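Local coordinates for thioredoxin-like protein (Bacteroides caccae ATCC 43185, PDB 4YOD), which is of unconfirmed function but carries a thioredoxin-like domain after a helical one and is probably a thiol-disulfide oxidoreductase, at residues 31-34 with 35-39; 239-242 with 243-247; 144-147 with 148-151. All blocks are in the same frame, centred on the assembly; numbering follows the deposited sequence.

Contact 1 of 3, residues 31-34 with 35-39; sequences AEFL and VKHYW
Val35 starts the contact by giving its backbone N to Ala31 O at 3.2 Å, one helical turn back, while its CG2 methyl lies against the same carbonyl oxygen. Lys36 repeats the i to i+4 bond through its N to Glu32 O, nearly straight, and adds a salt bridge: its extended chain runs beside that of Glu32, both pointing the same way, and NZ reaches Glu32 OE2 at 2.8 Å. The ammonium stands well above the carboxylate plane, 66° out of it. These bonds follow one another along helix 27-37, the first helix of the helical N-terminal part; Leu34 of this helix, and Tyr38 further on, pack on helix 53-66. At His37 the imidazole makes an offset stack with Phe33, centroids 4.2 Å apart and planes at 15°. CG of Phe33 is anti to its backbone N (chi1 -176°) whereas that of His37 lies beside its own, which brings His37 CD2 over the phenyl face, 3.6 Å from Phe33 CE1, toward the rim. His37 ND1 is hydrogen-bonded to Asp40, which would fix the imidazole's rotation. Tyr38 sets CB 3.3 Å from Leu34 O, and its hydroxyl is hydrogen-bonded to Ala59 O on helix 53-66.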
loop_
_atom_site.group_PDB
_atom_site.type_symbol
_atom_site.label_atom_id
_atom_site.label_comp_id
_atom_site.label_asym_id
_atom_site.label_seq_id
_atom_site.Cartn_x
_atom_site.Cartn_y
_atom_site.Cartn_z
ATOM N N ALA A 31 -14.799 5.998 -18.509
ATOM C CA ALA A 31 -13.784 5.396 -17.638
ATOM C C ALA A 31 -14.221 3.997 -17.212
ATOM O O ALA A 31 -13.408 3.073 -17.263
ATOM C CB ALA A 31 -13.542 6.275 -16.416
ATOM N N GLU A 32 -15.521 3.839 -16.846
ATOM C CA GLU A 32 -16.129 2.561 -16.444
ATOM C C GLU A 32 -16.106 1.556 -17.617
ATOM O O GLU A 32 -15.727 0.401 -17.405
ATOM C CB GLU A 32 -17.569 2.776 -15.932
ATOM C CG GLU A 32 -18.219 1.516 -15.380
ATOM C CD GLU A 32 -19.665 1.637 -14.937
ATOM O OE1 GLU A 32 -20.455 2.330 -15.621
ATOM O OE2 GLU A 32 -20.021 0.987 -13.926
ATOM N N PHE A 33 -16.495 1.990 -18.841
ATOM C CA PHE A 33 -16.487 1.116 -20.025
ATOM C C PHE A 33 -15.069 0.571 -20.311
ATOM O O PHE A 33 -14.911 -0.618 -20.592
ATOM C CB PHE A 33 -17.025 1.847 -21.274
ATOM C CG PHE A 33 -17.122 0.951 -22.490
ATOM C CD1 PHE A 33 -18.262 0.190 -22.725
ATOM C CD2 PHE A 33 -16.050 0.827 -23.371
ATOM C CE1 PHE A 33 -18.341 -0.660 -23.833
ATOM C CE2 PHE A 33 -16.124 -0.034 -24.470
ATOM C CZ PHE A 33 -17.272 -0.767 -24.697
ATOM N N LEU A 34 -14.060 1.449 -20.251
ATOM C CA LEU A 34 -12.666 1.111 -20.533
ATOM C C LEU A 34 -12.141 0.046 -19.563
ATOM O O LEU A 34 -11.478 -0.892 -20.005
ATOM C CB LEU A 34 -11.800 2.381 -20.484
ATOM C CG LEU A 34 -10.361 2.302 -21.026
ATOM C CD1 LEU A 34 -10.302 1.676 -22.436
ATOM C CD2 LEU A 34 -9.719 3.684 -21.040
ATOM N N VAL A 35 -12.464 0.172 -18.260
ATOM C CA VAL A 35 -12.038 -0.779 -17.240
ATOM C C VAL A 35 -12.716 -2.144 -17.469
ATOM O O VAL A 35 -12.026 -3.166 -17.512
ATOM C CB VAL A 35 -12.303 -0.221 -15.806
ATOM C CG1 VAL A 35 -12.336 -1.328 -14.756
ATOM C CG2 VAL A 35 -11.276 0.844 -15.418
ATOM N N LYS A 36 -14.044 -2.157 -17.631
ATOM C CA LYS A 36 -14.821 -3.383 -17.738
ATOM C C LYS A 36 -14.504 -4.232 -18.970
ATOM O O LYS A 36 -14.479 -5.456 -18.845
ATOM C CB LYS A 36 -16.317 -3.067 -17.690
ATOM C CG LYS A 36 -16.801 -2.866 -16.245
ATOM C CD LYS A 36 -18.234 -2.346 -16.154
ATOM C CE LYS A 36 -18.671 -2.180 -14.716
ATOM N NZ LYS A 36 -20.089 -1.744 -14.608
ATOM N N HIS A 37 -14.224 -3.604 -20.126
ATOM C CA HIS A 37 -14.003 -4.299 -21.392
ATOM C C HIS A 37 -12.532 -4.353 -21.828
ATOM O O HIS A 37 -12.242 -4.896 -22.895
ATOM C CB HIS A 37 -14.840 -3.613 -22.491
ATOM C CG HIS A 37 -16.311 -3.677 -22.221
ATOM N ND1 HIS A 37 -17.116 -4.610 -22.851
ATOM C CD2 HIS A 37 -17.063 -2.962 -21.352
ATOM C CE1 HIS A 37 -18.333 -4.425 -22.355
ATOM N NE2 HIS A 37 -18.348 -3.449 -21.444
ATOM N N TYR A 38 -11.611 -3.869 -20.984
ATOM C CA TYR A 38 -10.172 -3.755 -21.266
ATOM C C TYR A 38 -9.552 -4.997 -21.883
ATOM O O TYR A 38 -8.783 -4.855 -22.835
ATOM C CB TYR A 38 -9.390 -3.391 -19.980
ATOM C CG TYR A 38 -7.966 -2.952 -20.250
ATOM C CD1 TYR A 38 -7.682 -1.641 -20.625
ATOM C CD2 TYR A 38 -6.914 -3.864 -20.215
ATOM C CE1 TYR A 38 -6.379 -1.241 -20.924
ATOM C CE2 TYR A 38 -5.608 -3.474 -20.501
ATOM C CZ TYR A 38 -5.347 -2.160 -20.858
ATOM O OH TYR A 38 -4.071 -1.765 -21.156
ATOM N N TRP A 39 -9.865 -6.192 -21.331
ATOM C CA TRP A 39 -9.271 -7.466 -21.720
ATOM C C TRP A 39 -10.143 -8.319 -22.642
ATOM O O TRP A 39 -9.795 -9.472 -22.889
ATOM C CB TRP A 39 -8.951 -8.272 -20.436
ATOM C CG TRP A 39 -7.959 -7.589 -19.532
ATOM C CD1 TRP A 39 -8.239 -6.869 -18.409
ATOM C CD2 TRP A 39 -6.536 -7.504 -19.718
ATOM N NE1 TRP A 39 -7.075 -6.402 -17.842
ATOM C CE2 TRP A 39 -6.014 -6.761 -18.634
ATOM C CE3 TRP A 39 -5.642 -8.021 -20.680
ATOM C CZ2 TRP A 39 -4.641 -6.516 -18.479
ATOM C CZ3 TRP A 39 -4.280 -7.772 -20.531
ATOM C CH2 TRP A 39 -3.794 -7.017 -19.448
#

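Contact 2 of 3, residues 239-242 with 243-247; sequences GYDK and KFTIK
Asp241 to Phe244 form a type I beta turn, closed by Phe244 N to Asp241 O at 3.1 Å; the N-H meets that oxygen from above the carbonyl plane, 69° out of it. The turn carries the chain from strand 237-240, an outermost strand of the thioredoxin-fold sheet, into helix 245-249, with Phe244 as the N-cap residue. Asp241 supplies the side chain that meets the helix start. Its CG is anti to the backbone N (chi1 -164°), which swings the carboxylate toward the first backbone N-H groups. OD2 takes the Ile246 N-H on its syn lone pair at 2.8 Å, nearly straight at 170°, and OD1 receives a weak bond from Thr245 N at 3.2 Å. A water bridges further, donating to Asp241 OD2 at 2.7 Å and accepting from Lys247 N. Phe244 has backbone angles in the left-handed region, and its ring lies with one face over Lys242 O, the oxygen 3.5 Å above the ring's centre; the ring also packs on Leu222. With two N-H groups bound directly, one of them weakly, and a third through water, the buried carboxylate probably draws stabilisation from the helix N-terminus, which would favour its ionised form.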
loop_
_atom_site.group_PDB
_atom_site.type_symbol
_atom_site.label_atom_id
_atom_site.label_comp_id
_atom_site.label_asym_id
_atom_site.label_seq_id
_atom_site.Cartn_x
_atom_site.Cartn_y
_atom_site.Cartn_z
ATOM N N GLY A 239 10.141 6.553 19.837
ATOM C CA GLY A 239 10.242 5.301 20.577
ATOM C C GLY A 239 10.769 4.087 19.843
ATOM O O GLY A 239 10.994 4.112 18.629
ATOM N N TYR A 240 10.983 3.005 20.609
ATOM C CA TYR A 240 11.427 1.731 20.065
ATOM C C TYR A 240 10.545 0.627 20.628
ATOM O O TYR A 240 9.828 0.847 21.602
ATOM C CB TYR A 240 12.930 1.479 20.321
ATOM C CG TYR A 240 13.328 1.310 21.773
ATOM C CD1 TYR A 240 13.733 2.402 22.537
ATOM C CD2 TYR A 240 13.372 0.050 22.363
ATOM C CE1 TYR A 240 14.128 2.251 23.869
ATOM C CE2 TYR A 240 13.761 -0.115 23.695
ATOM C CZ TYR A 240 14.142 0.988 24.443
ATOM O OH TYR A 240 14.529 0.827 25.753
ATOM N N ASP A 241 10.572 -0.542 19.989
ATOM C CA ASP A 241 9.823 -1.722 20.404
ATOM C C ASP A 241 10.741 -2.611 21.239
ATOM O O ASP A 241 11.506 -3.397 20.678
ATOM C CB ASP A 241 9.303 -2.459 19.163
ATOM C CG ASP A 241 8.213 -3.482 19.426
ATOM O OD1 ASP A 241 7.983 -3.827 20.612
ATOM O OD2 ASP A 241 7.581 -3.925 18.458
ATOM N N LYS A 242 10.687 -2.462 22.580
ATOM C CA LYS A 242 11.555 -3.170 23.536
ATOM C C LYS A 242 11.557 -4.695 23.322
ATOM O O LYS A 242 12.634 -5.272 23.207
ATOM C CB LYS A 242 11.155 -2.833 24.988
ATOM C CG LYS A 242 12.156 -3.275 26.048
ATOM C CD LYS A 242 11.608 -3.046 27.456
ATOM C CE LYS A 242 12.481 -3.654 28.531
ATOM N NZ LYS A 242 13.734 -2.883 28.751
ATOM N N LYS A 243 10.372 -5.331 23.240
ATOM C CA LYS A 243 10.266 -6.786 23.088
ATOM C C LYS A 243 10.148 -7.217 21.607
ATOM O O LYS A 243 10.008 -8.411 21.341
ATOM C CB LYS A 243 9.082 -7.331 23.908
ATOM C CG LYS A 243 9.187 -7.081 25.421
ATOM C CD LYS A 243 8.256 -7.985 26.253
ATOM C CE LYS A 243 6.798 -7.561 26.268
ATOM N NZ LYS A 243 6.569 -6.362 27.119
ATOM N N PHE A 244 10.250 -6.259 20.648
ATOM C CA PHE A 244 10.194 -6.503 19.194
ATOM C C PHE A 244 8.887 -7.243 18.800
ATOM O O PHE A 244 8.887 -8.112 17.925
ATOM C CB PHE A 244 11.454 -7.261 18.681
ATOM C CG PHE A 244 12.736 -6.999 19.456
ATOM C CD1 PHE A 244 13.370 -5.761 19.392
ATOM C CD2 PHE A 244 13.309 -7.993 20.243
ATOM C CE1 PHE A 244 14.535 -5.512 20.131
ATOM C CE2 PHE A 244 14.485 -7.750 20.965
ATOM C CZ PHE A 244 15.092 -6.514 20.902
ATOM N N THR A 245 7.771 -6.843 19.436
ATOM C CA THR A 245 6.423 -7.402 19.276
ATOM C C THR A 245 5.847 -7.143 17.866
ATOM O O THR A 245 5.207 -8.035 17.311
ATOM C CB THR A 245 5.512 -6.821 20.369
ATOM O OG1 THR A 245 6.176 -6.980 21.620
ATOM C CG2 THR A 245 4.139 -7.494 20.428
ATOM N N ILE A 246 6.057 -5.935 17.304
ATOM C CA ILE A 246 5.567 -5.581 15.966
ATOM C C ILE A 246 6.163 -6.540 14.950
ATOM O O ILE A 246 5.420 -7.125 14.151
ATOM C CB ILE A 246 5.864 -4.107 15.605
ATOM C CG1 ILE A 246 5.082 -3.146 16.523
ATOM C CG2 ILE A 246 5.577 -3.843 14.104
ATOM C CD1 ILE A 246 5.640 -1.689 16.594
ATOM N N LYS A 247 7.503 -6.727 15.019
ATOM C CA LYS A 247 8.283 -7.589 14.136
ATOM C C LYS A 247 7.919 -9.065 14.352
ATOM O O LYS A 247 7.580 -9.743 13.383
ATOM C CB LYS A 247 9.791 -7.352 14.366
ATOM C CG LYS A 247 10.715 -7.993 13.343
ATOM C CD LYS A 247 12.161 -7.950 13.827
ATOM C CE LYS A 247 13.167 -8.043 12.706
ATOM N NZ LYS A 247 13.210 -9.395 12.092
HETATM O O HOH W 1 9.213 -4.926 16.572
#

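Contact 3 of 3, residues 144-147 with 148-151; sequences LAQK and NRIG
Gln146 and Arg149 send their side chains side by side in the same direction, and the two ends meet in a hydrogen bond from Arg149 NH1 to Gln146 OE1 at 3.1 Å. The bond lies in the amide carbonyl plane on a lone pair of OE1, with a C=O...N angle of 120°, and OE1 sits at the guanidinium edge, nearly in its plane. The amide and guanidinium planes themselves are turned 60° apart. The two chains arrive differently: Gln146 bends at chi2 (-46°), folding its amide toward the arginine, whereas Arg149 is extended from CG to NE, and its CD packs against Gln146 OE1. The other terminal nitrogen, NH2, forms a salt bridge with Glu115 of helix 114-125, so the group is held by more than the glutamine. Replacing Arg149 with a leucine would probably leave Glu115 without its charge mate and Gln146 OE1 without this donor. Between the two residues the backbone makes a type II beta turn from Gln146 to Arg149, marked by a weak bond from Arg149 N to Gln146 O at 3.4 Å, where helix 132-146 gives way to the loop before strand 158-160. Asn148 takes the third position of the turn with positive phi, a place often filled by glycine or asparagine. Its CG lies beside the backbone N, with ND2 alongside the Lys147 carbonyl, 3.4 Å from Lys147 C. The buried amide is satisfied at both ends: OD1 accepts from Ile155 N, and ND2 donates to Leu251 O. The extended Lys147 chain carries NZ to Gln250 O, while Arg149 CB rests 3.6 Å from Ala145 O.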
loop_
_atom_site.group_PDB
_atom_site.type_symbol
_atom_site.label_atom_id
_atom_site.label_comp_id
_atom_site.label_asym_id
_atom_site.label_seq_id
_atom_site.Cartn_x
_atom_site.Cartn_y
_atom_site.Cartn_z
ATOM N N LEU A 144 -2.174 -10.407 6.335
ATOM C CA LEU A 144 -1.372 -9.254 6.732
ATOM C C LEU A 144 -1.944 -7.933 6.139
ATOM O O LEU A 144 -1.938 -6.924 6.843
ATOM C CB LEU A 144 0.093 -9.457 6.333
ATOM C CG LEU A 144 1.070 -8.306 6.608
ATOM C CD1 LEU A 144 1.118 -7.940 8.132
ATOM C CD2 LEU A 144 2.452 -8.659 6.086
ATOM N N ALA A 145 -2.487 -7.957 4.896
ATOM C CA ALA A 145 -3.073 -6.771 4.246
ATOM C C ALA A 145 -4.355 -6.270 4.973
ATOM O O ALA A 145 -4.703 -5.102 4.853
ATOM C CB ALA A 145 -3.369 -7.063 2.790
ATOM N N GLN A 146 -5.001 -7.134 5.775
ATOM C CA GLN A 146 -6.158 -6.778 6.589
ATOM C C GLN A 146 -5.741 -5.955 7.792
ATOM O O GLN A 146 -6.539 -5.175 8.322
ATOM C CB GLN A 146 -6.904 -8.045 7.088
ATOM C CG GLN A 146 -7.503 -8.946 6.010
ATOM C CD GLN A 146 -8.280 -8.265 4.912
ATOM O OE1 GLN A 146 -9.014 -7.282 5.105
ATOM N NE2 GLN A 146 -8.186 -8.834 3.735
ATOM N N LYS A 147 -4.507 -6.177 8.277
ATOM C CA LYS A 147 -3.985 -5.451 9.439
ATOM C C LYS A 147 -3.691 -4.015 9.054
ATOM O O LYS A 147 -2.974 -3.789 8.079
ATOM C CB LYS A 147 -2.710 -6.132 9.954
ATOM C CG LYS A 147 -2.925 -7.587 10.392
ATOM C CD LYS A 147 -1.735 -8.101 11.159
ATOM C CE LYS A 147 -1.840 -9.597 11.389
ATOM N NZ LYS A 147 -0.628 -10.117 12.077
ATOM N N ASN A 148 -4.255 -3.041 9.803
ATOM C CA ASN A 148 -4.084 -1.602 9.561
ATOM C C ASN A 148 -4.538 -1.235 8.140
ATOM O O ASN A 148 -4.041 -0.271 7.533
ATOM C CB ASN A 148 -2.636 -1.169 9.840
ATOM C CG ASN A 148 -2.125 -1.799 11.110
ATOM O OD1 ASN A 148 -2.585 -1.501 12.207
ATOM N ND2 ASN A 148 -1.245 -2.758 10.982
ATOM N N ARG A 149 -5.520 -2.011 7.620
ATOM C CA ARG A 149 -6.133 -1.720 6.333
ATOM C C ARG A 149 -6.806 -0.323 6.411
ATOM O O ARG A 149 -7.282 0.063 7.482
ATOM C CB ARG A 149 -7.173 -2.804 5.998
ATOM C CG ARG A 149 -7.751 -2.638 4.612
ATOM C CD ARG A 149 -8.560 -3.843 4.177
ATOM N NE ARG A 149 -9.074 -3.612 2.826
ATOM C CZ ARG A 149 -9.808 -4.480 2.148
ATOM N NH1 ARG A 149 -10.093 -5.667 2.669
ATOM N NH2 ARG A 149 -10.252 -4.177 0.936
ATOM N N ILE A 150 -6.808 0.439 5.304
ATOM C CA ILE A 150 -7.469 1.761 5.274
ATOM C C ILE A 150 -8.945 1.571 5.677
ATOM O O ILE A 150 -9.586 0.646 5.192
ATOM C CB ILE A 150 -7.334 2.486 3.908
ATOM C CG1 ILE A 150 -5.879 2.944 3.686
ATOM C CG2 ILE A 150 -8.265 3.724 3.851
ATOM C CD1 ILE A 150 -5.620 3.774 2.321
ATOM N N GLY A 151 -9.435 2.415 6.583
ATOM C CA GLY A 151 -10.815 2.361 7.056
ATOM C C GLY A 151 -11.007 1.430 8.238
ATOM O O GLY A 151 -12.133 1.233 8.681
#

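Along the chain the order is contact 1, contact 3, contact 2. Contact 1 covers the last part of helix 27-37 and the residues after it, and contact 2 lies where strand 237-240 of the thioredoxin-like sheet leads into helix 245-249; their centres are about 45 Å apart, on opposite sides of the chain's centre. Contact 3, at the end of helix 132-146, falls between them, its centre about 27 Å from that of contact 1 and about 19 Å from that of contact 2. The nearest atoms of contacts 2 and 3 are about 7 Å apart. Contact 3 thus marks the passage between the two parts, with partners from both: Glu115 from one, Gln250, Leu251 and Lys272 from the other.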